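Side-chain contacts in lactoylglutathione lyase (Pseudomonas aeruginosa, PDB 4MTS), which belongs to the glyoxalase/bleomycin resistance protein/dioxygenase superfamily and binds nickel at a site shared between the two subunits of its assembly: residues D12-L17 against L29-Y34; L17-R22 against L92-T97; A23-L28 against C86-A91; A111-P116 against V121-K126. One frame throughout, in Å; residues are numbered along the deposited sequence.

In the fold
Near the N terminus, helix 13-23 packs back on the strand that follows it: interaction 1 joins the helix start to strand 27-34 and closes a short loop within the first beta-alpha-beta-beta-beta module. The far end of the helix goes into interaction 2, which reaches across to residues 92-97 of the second module. Interaction 3, residues 23-28 against helix 82-91, falls within that long loop, its centre about 5 Å from the centre of interaction 2. Interaction 1 crosses both, since their segments alternate along the chain. Interaction 4 comes last and in series, a hairpin of the second sheet that carries Glu122 to nickel and meets interaction 2 through Tyr20 and Asp115.

Interaction 1: residues D12-L17 against L29-Y34; sequences DLEAAL and LRRRDY
In the first beta-alpha-beta-beta-beta module of this glyoxalase-superfamily chain, the start of helix 13-23 is tied to strand 27-34, outermost in its sheet within this chain, by a salt-bridge network of Glu14, Arg31 and Asp33. Arg31 reaches across with CG anti to its backbone N (chi1 168°) and an extended chain. Asp33 takes the side-on grip that fixes the rotation of the guanidinium, with Arg31 NE on OD2 at 2.8 Å and NH2 on OD1 at 2.9 Å, both through syn lone pairs. Glu14 adds to it in the modelled conformer, one of two: Arg31 NH1 donates to Glu14 OE2 at 2.8 Å, in the guanidinium plane and nearly along the C-O axis, and NH2 adds a weak bond. Leu13 CD2 covers one face, 3.5 Å above the guanidinium centre, and Leu13 also packs on strands 39-45 and 54-60. With Glu14 so placed, a water accepts from Arg31 NH2 and donates to Glu14 OE1 at 2.7 Å.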
loop_
_atom_site.group_PDB
_atom_site.type_symbol
_atom_site.label_atom_id
_atom_site.label_comp_id
_atom_site.label_asym_id
_atom_site.label_seq_id
_atom_site.Cartn_x
_atom_site.Cartn_y
_atom_site.Cartn_z
ATOM N N ASP A 12 -1.831 -17.179 5.483
ATOM C CA ASP A 12 -0.716 -18.127 5.534
ATOM C C ASP A 12 0.502 -17.356 5.095
ATOM O O ASP A 12 0.609 -16.986 3.928
ATOM C CB ASP A 12 -1.021 -19.264 4.545
ATOM C CG ASP A 12 0.026 -20.351 4.465
ATOM O OD1 ASP A 12 1.218 -20.055 4.737
ATOM O OD2 ASP A 12 -0.297 -21.432 3.944
ATOM N N LEU A 13 1.414 -17.096 6.034
ATOM C CA LEU A 13 2.550 -16.253 5.727
ATOM C C LEU A 13 3.514 -16.930 4.767
ATOM O O LEU A 13 4.038 -16.283 3.888
ATOM C CB LEU A 13 3.240 -15.739 7.002
ATOM C CG LEU A 13 4.501 -14.882 6.760
ATOM C CD1 LEU A 13 4.146 -13.506 6.159
ATOM C CD2 LEU A 13 5.284 -14.709 7.999
ATOM N N GLU A 14 3.732 -18.243 4.926
ATOM C CA GLU A 14 4.647 -18.951 4.014
ATOM C C GLU A 14 4.115 -18.952 2.611
ATOM O O GLU A 14 4.895 -18.712 1.708
ATOM C CB GLU A 14 4.978 -20.380 4.468
ATOM C CG GLU A 14 5.953 -20.405 5.631
ATOM C CD GLU A 14 5.454 -19.648 6.838
ATOM O OE1 GLU A 14 4.329 -19.957 7.303
ATOM O OE2 GLU A 14 6.109 -18.646 7.211
ATOM N N ALA A 15 2.795 -19.134 2.418
ATOM C CA ALA A 15 2.184 -19.105 1.068
ATOM C C ALA A 15 2.351 -17.697 0.459
ATOM O O ALA A 15 2.727 -17.556 -0.728
ATOM C CB ALA A 15 0.699 -19.454 1.154
ATOM N N ALA A 16 2.121 -16.661 1.284
ATOM C CA ALA A 16 2.291 -15.267 0.865
ATOM C C ALA A 16 3.728 -14.995 0.420
ATOM O O ALA A 16 3.942 -14.523 -0.690
ATOM C CB ALA A 16 1.882 -14.319 1.998
ATOM N N LEU A 17 4.733 -15.306 1.280
ATOM C CA LEU A 17 6.144 -15.100 0.958
ATOM C C LEU A 17 6.561 -15.837 -0.322
ATOM O O LEU A 17 7.332 -15.302 -1.115
ATOM C CB LEU A 17 7.039 -15.544 2.153
ATOM C CG LEU A 17 6.971 -14.595 3.380
ATOM C CD1 LEU A 17 7.792 -15.144 4.550
ATOM C CD2 LEU A 17 7.477 -13.193 3.055
ATOM N N LEU A 29 13.230 -8.820 3.310
ATOM C CA LEU A 29 14.085 -7.787 3.890
ATOM C C LEU A 29 14.311 -7.996 5.366
ATOM O O LEU A 29 15.438 -7.838 5.845
ATOM C CB LEU A 29 13.510 -6.361 3.612
ATOM C CG LEU A 29 13.236 -6.042 2.123
ATOM C CD1 LEU A 29 12.442 -4.718 1.947
ATOM C CD2 LEU A 29 14.518 -5.994 1.318
ATOM N N ARG A 30 13.260 -8.388 6.087
ATOM C CA ARG A 30 13.246 -8.552 7.528
ATOM C C ARG A 30 12.031 -9.419 7.898
ATOM O O ARG A 30 10.938 -9.247 7.356
ATOM C CB ARG A 30 13.106 -7.108 8.140
ATOM C CG ARG A 30 12.935 -7.003 9.657
ATOM C CD ARG A 30 13.247 -5.612 10.181
ATOM N NE ARG A 30 12.411 -4.560 9.572
ATOM C CZ ARG A 30 11.498 -3.858 10.230
ATOM N NH1 ARG A 30 11.272 -4.092 11.517
ATOM N NH2 ARG A 30 10.797 -2.917 9.605
ATOM N N ARG A 31 12.211 -10.345 8.837
ATOM C CA ARG A 31 11.068 -11.086 9.349
ATOM C C ARG A 31 11.210 -11.116 10.884
ATOM O O ARG A 31 12.333 -11.219 11.380
ATOM C CB ARG A 31 10.972 -12.493 8.744
ATOM C CG ARG A 31 9.976 -13.386 9.462
ATOM C CD ARG A 31 9.757 -14.710 8.717
ATOM N NE ARG A 31 8.934 -15.579 9.574
ATOM C CZ ARG A 31 8.171 -16.572 9.140
ATOM N NH1 ARG A 31 8.136 -16.877 7.844
ATOM N NH2 ARG A 31 7.415 -17.254 9.990
ATOM N N ARG A 32 10.099 -10.964 11.607
ATOM C CA ARG A 32 10.078 -10.979 13.069
ATOM C C ARG A 32 8.866 -11.802 13.521
ATOM O O ARG A 32 7.743 -11.505 13.112
ATOM C CB ARG A 32 10.017 -9.548 13.655
ATOM C CG ARG A 32 11.203 -8.616 13.300
ATOM C CD ARG A 32 12.512 -8.959 14.043
ATOM N NE ARG A 32 13.587 -8.031 13.655
ATOM C CZ ARG A 32 14.463 -8.215 12.665
ATOM N NH1 ARG A 32 14.420 -9.307 11.926
ATOM N NH2 ARG A 32 15.379 -7.288 12.398
ATOM N N ASP A 33 9.099 -12.856 14.342
ATOM C CA ASP A 33 8.041 -13.741 14.878
ATOM C C ASP A 33 8.036 -13.538 16.401
ATOM O O ASP A 33 9.062 -13.716 17.039
ATOM C CB ASP A 33 8.318 -15.222 14.567
ATOM C CG ASP A 33 8.196 -15.614 13.111
ATOM O OD1 ASP A 33 7.255 -16.340 12.779
ATOM O OD2 ASP A 33 9.077 -15.224 12.311
ATOM N N TYR A 34 6.918 -13.086 16.959
ATOM C CA TYR A 34 6.799 -12.773 18.388
ATOM C C TYR A 34 5.883 -13.772 19.090
ATOM O O TYR A 34 4.661 -13.602 19.039
ATOM C CB TYR A 34 6.225 -11.364 18.589
ATOM C CG TYR A 34 7.039 -10.296 17.913
ATOM C CD1 TYR A 34 8.194 -9.795 18.507
ATOM C CD2 TYR A 34 6.691 -9.821 16.656
ATOM C CE1 TYR A 34 8.937 -8.792 17.897
ATOM C CE2 TYR A 34 7.453 -8.850 16.013
ATOM C CZ TYR A 34 8.561 -8.320 16.653
ATOM O OH TYR A 34 9.349 -7.407 16.002
HETATM O O HOH W 1 4.651 -18.890 9.751
#

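Interaction 2: residues L17-R22 against L92-T97; sequences LEFYTR and LGYRVT
Tyr94 lies against helix 13-23 just beyond the Schellman motif that ends helix 82-91 at Gly93, and it makes an edge-to-face aromatic pair with Phe19 where the two modules of the glyoxalase fold meet. Phe19 also packs on Leu113 and Pro116, which joins helix 13-23 to the second sheet. The other edge of the contact is thinner, with Leu92 CD1 resting on Arg22 O at 3.8 Å, while the guanidinium of Arg22 turns to Glu18 in a salt bridge along the helix. Along Tyr94 itself, CB lies 4.0 Å from Phe19 CE1, close to the plane of that ring. At CG the two side chains come closest: Phe19 CD1 is 3.5 Å from Tyr94 CG, so the edge of the phenyl ring stands over the tyrosine face, offset toward its CG end. The planes are 86° apart, close to perpendicular, a pose the phenyl ring reaches by trans chi1 (173°). On the opposite face of Tyr94 sits the carbonyl oxygen of Leu92. Farther out, CE1 and CZ of Tyr94 run beneath Phe19 CB, which makes a CH-pi contact 4.3 Å from the ring centroid, and CZ also nears Phe19 CA. At the tip, Tyr94 OH touches the helix backbone, 3.6 Å from Glu18 C and 3.7 Å from Glu18 CB.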
loop_
_atom_site.group_PDB
_atom_site.type_symbol
_atom_site.label_atom_id
_atom_site.label_comp_id
_atom_site.label_asym_id
_atom_site.label_seq_id
_atom_site.Cartn_x
_atom_site.Cartn_y
_atom_site.Cartn_z
ATOM N N LEU A 17 4.733 -15.306 1.280
ATOM C CA LEU A 17 6.144 -15.100 0.958
ATOM C C LEU A 17 6.561 -15.837 -0.322
ATOM O O LEU A 17 7.332 -15.302 -1.115
ATOM C CB LEU A 17 7.039 -15.544 2.153
ATOM C CG LEU A 17 6.971 -14.595 3.380
ATOM C CD1 LEU A 17 7.792 -15.144 4.550
ATOM C CD2 LEU A 17 7.477 -13.193 3.055
ATOM N N GLU A 18 6.034 -17.035 -0.531
ATOM C CA GLU A 18 6.371 -17.798 -1.738
ATOM C C GLU A 18 5.922 -17.006 -2.974
ATOM O O GLU A 18 6.678 -16.906 -3.921
ATOM C CB GLU A 18 5.676 -19.160 -1.716
ATOM C CG GLU A 18 6.208 -20.097 -0.640
ATOM C CD GLU A 18 7.718 -20.235 -0.657
ATOM O OE1 GLU A 18 8.259 -20.682 -1.691
ATOM O OE2 GLU A 18 8.366 -19.798 0.320
ATOM N N PHE A 19 4.724 -16.426 -2.936
ATOM C CA PHE A 19 4.250 -15.602 -4.065
ATOM C C PHE A 19 5.157 -14.405 -4.285
ATOM O O PHE A 19 5.602 -14.185 -5.407
ATOM C CB PHE A 19 2.806 -15.146 -3.827
ATOM C CG PHE A 19 2.291 -14.159 -4.851
ATOM C CD1 PHE A 19 1.775 -14.598 -6.071
ATOM C CD2 PHE A 19 2.291 -12.794 -4.588
ATOM C CE1 PHE A 19 1.302 -13.681 -7.024
ATOM C CE2 PHE A 19 1.828 -11.878 -5.545
ATOM C CZ PHE A 19 1.337 -12.325 -6.755
ATOM N N TYR A 20 5.345 -13.547 -3.242
ATOM C CA TYR A 20 6.137 -12.343 -3.426
ATOM C C TYR A 20 7.565 -12.577 -3.857
ATOM O O TYR A 20 8.072 -11.829 -4.694
ATOM C CB TYR A 20 6.017 -11.392 -2.207
ATOM C CG TYR A 20 4.615 -10.817 -2.165
ATOM C CD1 TYR A 20 4.240 -9.788 -3.027
ATOM C CD2 TYR A 20 3.634 -11.384 -1.357
ATOM C CE1 TYR A 20 2.931 -9.299 -3.042
ATOM C CE2 TYR A 20 2.315 -10.936 -1.395
ATOM C CZ TYR A 20 1.978 -9.867 -2.218
ATOM O OH TYR A 20 0.683 -9.387 -2.231
ATOM N N THR A 21 8.201 -13.641 -3.322
ATOM C CA THR A 21 9.590 -13.913 -3.686
ATOM C C THR A 21 9.718 -14.675 -4.989
ATOM O O THR A 21 10.635 -14.376 -5.737
ATOM C CB THR A 21 10.367 -14.648 -2.560
ATOM O OG1 THR A 21 9.760 -15.927 -2.340
ATOM C CG2 THR A 21 10.432 -13.851 -1.272
ATOM N N ARG A 22 8.876 -15.691 -5.227
ATOM C CA ARG A 22 8.982 -16.533 -6.436
ATOM C C ARG A 22 8.365 -15.898 -7.674
ATOM O O ARG A 22 9.025 -15.821 -8.711
ATOM C CB ARG A 22 8.366 -17.914 -6.230
ATOM C CG ARG A 22 9.003 -18.810 -5.185
ATOM C CD ARG A 22 8.484 -20.233 -5.384
ATOM N NE ARG A 22 7.801 -20.784 -4.210
ATOM C CZ ARG A 22 7.206 -21.980 -4.173
ATOM N NH1 ARG A 22 7.192 -22.758 -5.251
ATOM N NH2 ARG A 22 6.605 -22.397 -3.066
ATOM N N LEU A 92 3.841 -20.815 -12.314
ATOM C CA LEU A 92 3.972 -21.102 -10.890
ATOM C C LEU A 92 2.620 -21.422 -10.245
ATOM O O LEU A 92 2.564 -21.758 -9.066
ATOM C CB LEU A 92 4.666 -19.931 -10.172
ATOM C CG LEU A 92 6.159 -19.833 -10.356
ATOM C CD1 LEU A 92 6.639 -18.433 -10.073
ATOM C CD2 LEU A 92 6.884 -20.851 -9.475
ATOM N N GLY A 93 1.543 -21.335 -11.016
ATOM C CA GLY A 93 0.209 -21.635 -10.509
ATOM C C GLY A 93 -0.495 -20.477 -9.830
ATOM O O GLY A 93 -1.481 -20.687 -9.118
ATOM N N TYR A 94 -0.018 -19.243 -10.038
ATOM C CA TYR A 94 -0.704 -18.080 -9.444
ATOM C C TYR A 94 -1.713 -17.452 -10.415
ATOM O O TYR A 94 -1.651 -17.719 -11.607
ATOM C CB TYR A 94 0.300 -17.061 -8.913
ATOM C CG TYR A 94 1.167 -17.623 -7.810
ATOM C CD1 TYR A 94 0.624 -17.959 -6.572
ATOM C CD2 TYR A 94 2.528 -17.808 -7.998
ATOM C CE1 TYR A 94 1.420 -18.479 -5.553
ATOM C CE2 TYR A 94 3.344 -18.279 -6.974
ATOM C CZ TYR A 94 2.784 -18.636 -5.761
ATOM O OH TYR A 94 3.596 -19.153 -4.781
ATOM N N ARG A 95 -2.685 -16.682 -9.884
ATOM C CA ARG A 95 -3.761 -16.080 -10.656
ATOM C C ARG A 95 -3.372 -14.824 -11.394
ATOM O O ARG A 95 -2.936 -13.835 -10.787
ATOM C CB ARG A 95 -4.981 -15.765 -9.763
ATOM C CG ARG A 95 -5.844 -16.961 -9.468
ATOM C CD ARG A 95 -6.947 -16.582 -8.510
ATOM N NE ARG A 95 -7.072 -17.581 -7.454
ATOM C CZ ARG A 95 -7.879 -18.633 -7.516
ATOM N NH1 ARG A 95 -8.659 -18.820 -8.575
ATOM N NH2 ARG A 95 -7.918 -19.504 -6.518
ATOM N N VAL A 96 -3.591 -14.841 -12.710
ATOM C CA VAL A 96 -3.433 -13.643 -13.516
ATOM C C VAL A 96 -4.923 -13.290 -13.755
ATOM O O VAL A 96 -5.646 -14.102 -14.346
ATOM C CB VAL A 96 -2.655 -13.849 -14.846
ATOM C CG1 VAL A 96 -2.610 -12.548 -15.641
ATOM C CG2 VAL A 96 -1.235 -14.384 -14.609
ATOM N N THR A 97 -5.383 -12.131 -13.251
ATOM C CA THR A 97 -6.782 -11.698 -13.378
ATOM C C THR A 97 -7.022 -10.850 -14.611
ATOM O O THR A 97 -8.165 -10.759 -15.048
ATOM C CB THR A 97 -7.302 -11.038 -12.112
ATOM O OG1 THR A 97 -6.452 -9.944 -11.799
ATOM C CG2 THR A 97 -7.383 -12.016 -10.945
#

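Interaction 3: residues A23-L28 against C86-A91; sequences ALDMRL and CARARA
Ala23 and Ala89 make the close, buried part of this contact: small side chains let the end of helix 13-23 approach helix 82-91 with their CA atoms 5.1 Å apart, and Ala23 CB lies 4.4 Å from Ala89 CA. Behind them, Ala89 and Leu24 both pack on Leu113 of the second sheet. Outward, the contact becomes polar and looser. Arg88 swings away from its own backbone nitrogen (chi1 -175°) and runs out straight from its helix, passing Ala23 O, which lies 3.7 Å from Arg88 CD. The exposed Asp25, at positive phi just after the helix, brings its carboxylate over one face of the guanidinium. Asp25 OD1 stands 2.8 Å from Arg88 NH2, and OD2 sits 3.6 Å above the centre of the guanidinium. The two planes are 78° apart and the oxygens lie well out of the guanidinium plane, so this salt bridge rests on charge alone and no N-H points at the carboxylate. NE and NH2 of Arg88 are instead both directed at Arg22 O, at the end of the neighbouring helix. Each helix belongs to one of the paired beta-alpha-beta-beta-beta modules characteristic of the glyoxalase superfamily.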
loop_
_atom_site.group_PDB
_atom_site.type_symbol
_atom_site.label_atom_id
_atom_site.label_comp_id
_atom_site.label_asym_id
_atom_site.label_seq_id
_atom_site.Cartn_x
_atom_site.Cartn_y
_atom_site.Cartn_z
ATOM N N ALA A 23 7.070 -15.528 -7.603
ATOM C CA ALA A 23 6.397 -14.916 -8.744
ATOM C C ALA A 23 6.891 -13.492 -9.004
ATOM O O ALA A 23 7.032 -13.092 -10.170
ATOM C CB ALA A 23 4.881 -14.935 -8.537
ATOM N N LEU A 24 7.169 -12.723 -7.942
ATOM C CA LEU A 24 7.572 -11.315 -8.105
ATOM C C LEU A 24 9.029 -10.957 -7.857
ATOM O O LEU A 24 9.383 -9.782 -7.946
ATOM C CB LEU A 24 6.628 -10.382 -7.326
ATOM C CG LEU A 24 5.157 -10.395 -7.797
ATOM C CD1 LEU A 24 4.235 -9.714 -6.759
ATOM C CD2 LEU A 24 5.008 -9.711 -9.191
ATOM N N ASP A 25 9.894 -11.937 -7.545
ATOM C CA ASP A 25 11.311 -11.634 -7.364
ATOM C C ASP A 25 11.623 -10.601 -6.290
ATOM O O ASP A 25 12.668 -9.972 -6.322
ATOM C CB ASP A 25 12.039 -11.337 -8.693
ATOM C CG ASP A 25 11.990 -12.517 -9.649
ATOM O OD1 ASP A 25 12.253 -13.663 -9.202
ATOM O OD2 ASP A 25 11.630 -12.314 -10.812
ATOM N N MET A 26 10.731 -10.447 -5.297
ATOM C CA MET A 26 11.073 -9.582 -4.179
ATOM C C MET A 26 12.001 -10.404 -3.276
ATOM O O MET A 26 12.081 -11.627 -3.419
ATOM C CB MET A 26 9.823 -9.253 -3.345
ATOM C CG MET A 26 8.966 -8.199 -4.012
ATOM S SD MET A 26 7.622 -7.746 -2.915
ATOM C CE MET A 26 6.604 -6.750 -4.084
ATOM N N ARG A 27 12.654 -9.743 -2.331
ATOM C CA ARG A 27 13.429 -10.481 -1.347
ATOM C C ARG A 27 12.856 -10.235 0.030
ATOM O O ARG A 27 12.137 -9.256 0.227
ATOM C CB ARG A 27 14.939 -10.210 -1.422
ATOM C CG ARG A 27 15.368 -8.804 -1.092
ATOM C CD ARG A 27 16.865 -8.595 -1.372
ATOM N NE ARG A 27 17.153 -7.164 -1.514
ATOM C CZ ARG A 27 17.593 -6.376 -0.536
ATOM N NH1 ARG A 27 17.857 -6.876 0.664
ATOM N NH2 ARG A 27 17.787 -5.087 -0.755
ATOM N N LEU A 28 13.110 -11.168 0.956
ATOM C CA LEU A 28 12.672 -10.974 2.335
ATOM C C LEU A 28 13.687 -10.025 2.969
ATOM O O LEU A 28 14.880 -10.355 3.121
ATOM C CB LEU A 28 12.638 -12.324 3.067
ATOM C CG LEU A 28 12.187 -12.239 4.528
ATOM C CD1 LEU A 28 10.735 -11.788 4.616
ATOM C CD2 LEU A 28 12.366 -13.607 5.249
ATOM N N CYS A 86 3.539 -12.175 -16.175
ATOM C CA CYS A 86 2.282 -12.928 -16.139
ATOM C C CYS A 86 2.508 -14.404 -16.373
ATOM O O CYS A 86 1.912 -15.231 -15.689
ATOM C CB CYS A 86 1.293 -12.374 -17.160
ATOM S SG CYS A 86 0.574 -10.786 -16.691
ATOM N N ALA A 87 3.285 -14.726 -17.418
ATOM C CA ALA A 87 3.584 -16.098 -17.829
ATOM C C ALA A 87 4.322 -16.844 -16.689
ATOM O O ALA A 87 4.040 -18.020 -16.461
ATOM C CB ALA A 87 4.428 -16.075 -19.102
ATOM N N ARG A 88 5.204 -16.130 -15.947
ATOM C CA ARG A 88 5.944 -16.671 -14.786
ATOM C C ARG A 88 4.929 -17.006 -13.672
ATOM O O ARG A 88 4.929 -18.131 -13.164
ATOM C CB ARG A 88 7.019 -15.683 -14.314
ATOM C CG ARG A 88 7.913 -16.205 -13.180
ATOM C CD ARG A 88 8.890 -15.148 -12.696
ATOM N NE ARG A 88 9.578 -15.552 -11.467
ATOM C CZ ARG A 88 10.886 -15.776 -11.366
ATOM N NH1 ARG A 88 11.677 -15.630 -12.423
ATOM N NH2 ARG A 88 11.415 -16.142 -10.205
ATOM N N ALA A 89 4.034 -16.052 -13.329
ATOM C CA ALA A 89 2.981 -16.280 -12.324
ATOM C C ALA A 89 2.125 -17.474 -12.701
ATOM O O ALA A 89 1.898 -18.348 -11.870
ATOM C CB ALA A 89 2.094 -15.042 -12.192
ATOM N N ARG A 90 1.644 -17.516 -13.961
ATOM C CA ARG A 90 0.788 -18.606 -14.433
ATOM C C ARG A 90 1.466 -19.985 -14.289
ATOM O O ARG A 90 0.847 -20.919 -13.762
ATOM C CB ARG A 90 0.366 -18.359 -15.896
ATOM C CG ARG A 90 -1.123 -18.116 -16.052
ATOM C CD ARG A 90 -1.525 -18.012 -17.518
ATOM N NE ARG A 90 -2.444 -16.900 -17.736
ATOM C CZ ARG A 90 -2.071 -15.725 -18.223
ATOM N NH1 ARG A 90 -0.814 -15.521 -18.592
ATOM N NH2 ARG A 90 -2.956 -14.751 -18.365
ATOM N N ALA A 91 2.750 -20.070 -14.699
ATOM C CA ALA A 91 3.564 -21.286 -14.686
ATOM C C ALA A 91 3.774 -21.760 -13.252
ATOM O O ALA A 91 3.790 -22.952 -12.990
ATOM C CB ALA A 91 4.894 -21.026 -15.389
#

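Interaction 4: residues A111-P116 against V121-K126; sequences AFLEDP and VELIQK. With NI (nickel (II) ion), chain E.
Glu122 OE1 binds nickel at 2.1 Å. Four backbone hydrogen bonds knit the strand of this residue to 111-114. Leu123 N donates to Ala111 O at 2.8 Å and Leu113 N to Val121 O at the same length, both nearly straight, and each pair is closed by the return bond. Glu122 is thus set at the non-hydrogen-bonded position facing Phe112. A fully stretched side chain, trans from its first torsion (chi1 -179°) onward to CD, carries the carboxylate out to the metal. His74 of this chain, with His5 and Glu56 of the second subunit, also binds the nickel, so this antiparallel hairpin supplies one ligand of a site built across the dimer, as in related metal-dependent members of the glyoxalase superfamily. Phe112 runs alongside Glu122, pointing the same way: Glu122 CA makes a CH-pi contact over its face, 4.1 Å from the centroid, and CZ of the ring comes to 3.2 Å from Glu122 OE2. Ring and carboxylate planes are 55° apart. On the other face of the sheet Ala111, Leu113, Val121 and Leu123 form an apolar patch beneath helices 13-23 and 82-91. There Leu113 and Leu123 cross at about a right angle, with Leu113 CG 3.9 Å from Leu123 CD1.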
loop_
_atom_site.group_PDB
_atom_site.type_symbol
_atom_site.label_atom_id
_atom_site.label_comp_id
_atom_site.label_asym_id
_atom_site.label_seq_id
_atom_site.Cartn_x
_atom_site.Cartn_y
_atom_site.Cartn_z
ATOM N N ALA A 111 -1.005 -5.279 -16.340
ATOM C CA ALA A 111 -1.522 -6.609 -16.059
ATOM C C ALA A 111 -1.918 -6.607 -14.581
ATOM O O ALA A 111 -1.481 -5.739 -13.817
ATOM C CB ALA A 111 -0.431 -7.654 -16.283
ATOM N N PHE A 112 -2.717 -7.571 -14.190
ATOM C CA PHE A 112 -3.103 -7.742 -12.810
ATOM C C PHE A 112 -2.934 -9.158 -12.373
ATOM O O PHE A 112 -3.363 -10.095 -13.072
ATOM C CB PHE A 112 -4.544 -7.308 -12.559
ATOM C CG PHE A 112 -4.665 -5.842 -12.222
ATOM C CD1 PHE A 112 -4.627 -5.411 -10.900
ATOM C CD2 PHE A 112 -4.836 -4.897 -13.222
ATOM C CE1 PHE A 112 -4.798 -4.062 -10.585
ATOM C CE2 PHE A 112 -4.981 -3.541 -12.908
ATOM C CZ PHE A 112 -4.951 -3.137 -11.592
ATOM N N LEU A 113 -2.359 -9.311 -11.184
ATOM C CA LEU A 113 -2.214 -10.631 -10.566
ATOM C C LEU A 113 -3.003 -10.595 -9.283
ATOM O O LEU A 113 -3.324 -9.508 -8.775
ATOM C CB LEU A 113 -0.732 -10.897 -10.186
ATOM C CG LEU A 113 0.382 -10.671 -11.219
ATOM C CD1 LEU A 113 1.765 -11.065 -10.613
ATOM C CD2 LEU A 113 0.117 -11.488 -12.498
ATOM N N GLU A 114 -3.271 -11.780 -8.708
ATOM C CA GLU A 114 -3.801 -11.827 -7.367
ATOM C C GLU A 114 -2.862 -12.678 -6.576
ATOM O O GLU A 114 -2.440 -13.735 -7.062
ATOM C CB GLU A 114 -5.209 -12.366 -7.276
ATOM C CG GLU A 114 -6.270 -11.297 -7.405
ATOM C CD GLU A 114 -7.660 -11.879 -7.226
ATOM O OE1 GLU A 114 -8.645 -11.160 -7.507
ATOM O OE2 GLU A 114 -7.765 -13.062 -6.825
ATOM N N ASP A 115 -2.513 -12.236 -5.367
ATOM C CA ASP A 115 -1.655 -13.049 -4.501
ATOM C C ASP A 115 -2.525 -14.161 -3.876
ATOM O O ASP A 115 -3.760 -14.215 -4.092
ATOM C CB ASP A 115 -0.959 -12.145 -3.415
ATOM C CG ASP A 115 -1.791 -11.644 -2.232
ATOM O OD1 ASP A 115 -2.954 -12.088 -2.071
ATOM O OD2 ASP A 115 -1.244 -10.913 -1.407
ATOM N N PRO A 116 -1.935 -15.086 -3.090
ATOM C CA PRO A 116 -2.741 -16.190 -2.527
ATOM C C PRO A 116 -3.941 -15.788 -1.683
ATOM O O PRO A 116 -4.935 -16.520 -1.642
ATOM C CB PRO A 116 -1.713 -17.004 -1.724
ATOM C CG PRO A 116 -0.426 -16.758 -2.435
ATOM C CD PRO A 116 -0.503 -15.273 -2.775
ATOM N N VAL A 121 -2.353 -7.175 -7.401
ATOM C CA VAL A 121 -1.042 -6.631 -7.733
ATOM C C VAL A 121 -1.113 -6.124 -9.159
ATOM O O VAL A 121 -1.414 -6.880 -10.085
ATOM C CB VAL A 121 0.113 -7.660 -7.526
ATOM C CG1 VAL A 121 1.443 -7.061 -7.955
ATOM C CG2 VAL A 121 0.173 -8.138 -6.076
ATOM N N GLU A 122 -0.874 -4.832 -9.322
ATOM C CA GLU A 122 -0.894 -4.195 -10.635
ATOM C C GLU A 122 0.518 -4.179 -11.187
ATOM O O GLU A 122 1.449 -3.657 -10.551
ATOM C CB GLU A 122 -1.431 -2.760 -10.470
ATOM C CG GLU A 122 -1.534 -1.956 -11.770
ATOM C CD GLU A 122 -2.229 -0.628 -11.553
ATOM O OE1 GLU A 122 -1.715 0.179 -10.753
ATOM O OE2 GLU A 122 -3.346 -0.442 -12.090
ATOM N N LEU A 123 0.685 -4.734 -12.377
ATOM C CA LEU A 123 1.995 -4.695 -13.050
ATOM C C LEU A 123 1.970 -3.611 -14.114
ATOM O O LEU A 123 1.056 -3.584 -14.931
ATOM C CB LEU A 123 2.314 -6.055 -13.698
ATOM C CG LEU A 123 2.203 -7.289 -12.826
ATOM C CD1 LEU A 123 2.566 -8.553 -13.637
ATOM C CD2 LEU A 123 3.061 -7.170 -11.555
ATOM N N ILE A 124 2.946 -2.713 -14.095
ATOM C CA ILE A 124 3.019 -1.614 -15.066
ATOM C C ILE A 124 4.344 -1.712 -15.782
ATOM O O ILE A 124 5.397 -1.625 -15.156
ATOM C CB ILE A 124 2.787 -0.223 -14.422
ATOM C CG1 ILE A 124 1.458 -0.216 -13.635
ATOM C CG2 ILE A 124 2.806 0.884 -15.535
ATOM C CD1 ILE A 124 1.092 1.144 -12.899
ATOM N N GLN A 125 4.303 -1.961 -17.089
ATOM C CA GLN A 125 5.527 -2.112 -17.874
ATOM C C GLN A 125 6.341 -0.826 -17.957
ATOM O O GLN A 125 5.797 0.220 -18.305
ATOM C CB GLN A 125 5.185 -2.629 -19.282
ATOM C CG GLN A 125 6.424 -3.012 -20.097
ATOM C CD GLN A 125 5.986 -3.953 -21.173
ATOM O OE1 GLN A 125 5.341 -4.970 -20.904
ATOM N NE2 GLN A 125 6.258 -3.593 -22.412
ATOM N N LYS A 126 7.651 -0.916 -17.670
ATOM C CA LYS A 126 8.607 0.199 -17.692
ATOM C C LYS A 126 8.583 0.941 -19.018
ATOM O O LYS A 126 8.502 0.314 -20.083
ATOM C CB LYS A 126 10.024 -0.294 -17.361
ATOM C CG LYS A 126 10.920 0.791 -16.762
ATOM C CD LYS A 126 12.264 0.233 -16.317
ATOM C CE LYS A 126 13.310 1.316 -16.203
ATOM N NZ LYS A 126 14.619 0.776 -15.746
HETATM NI NI NI E . -2.553 1.778 -9.643
#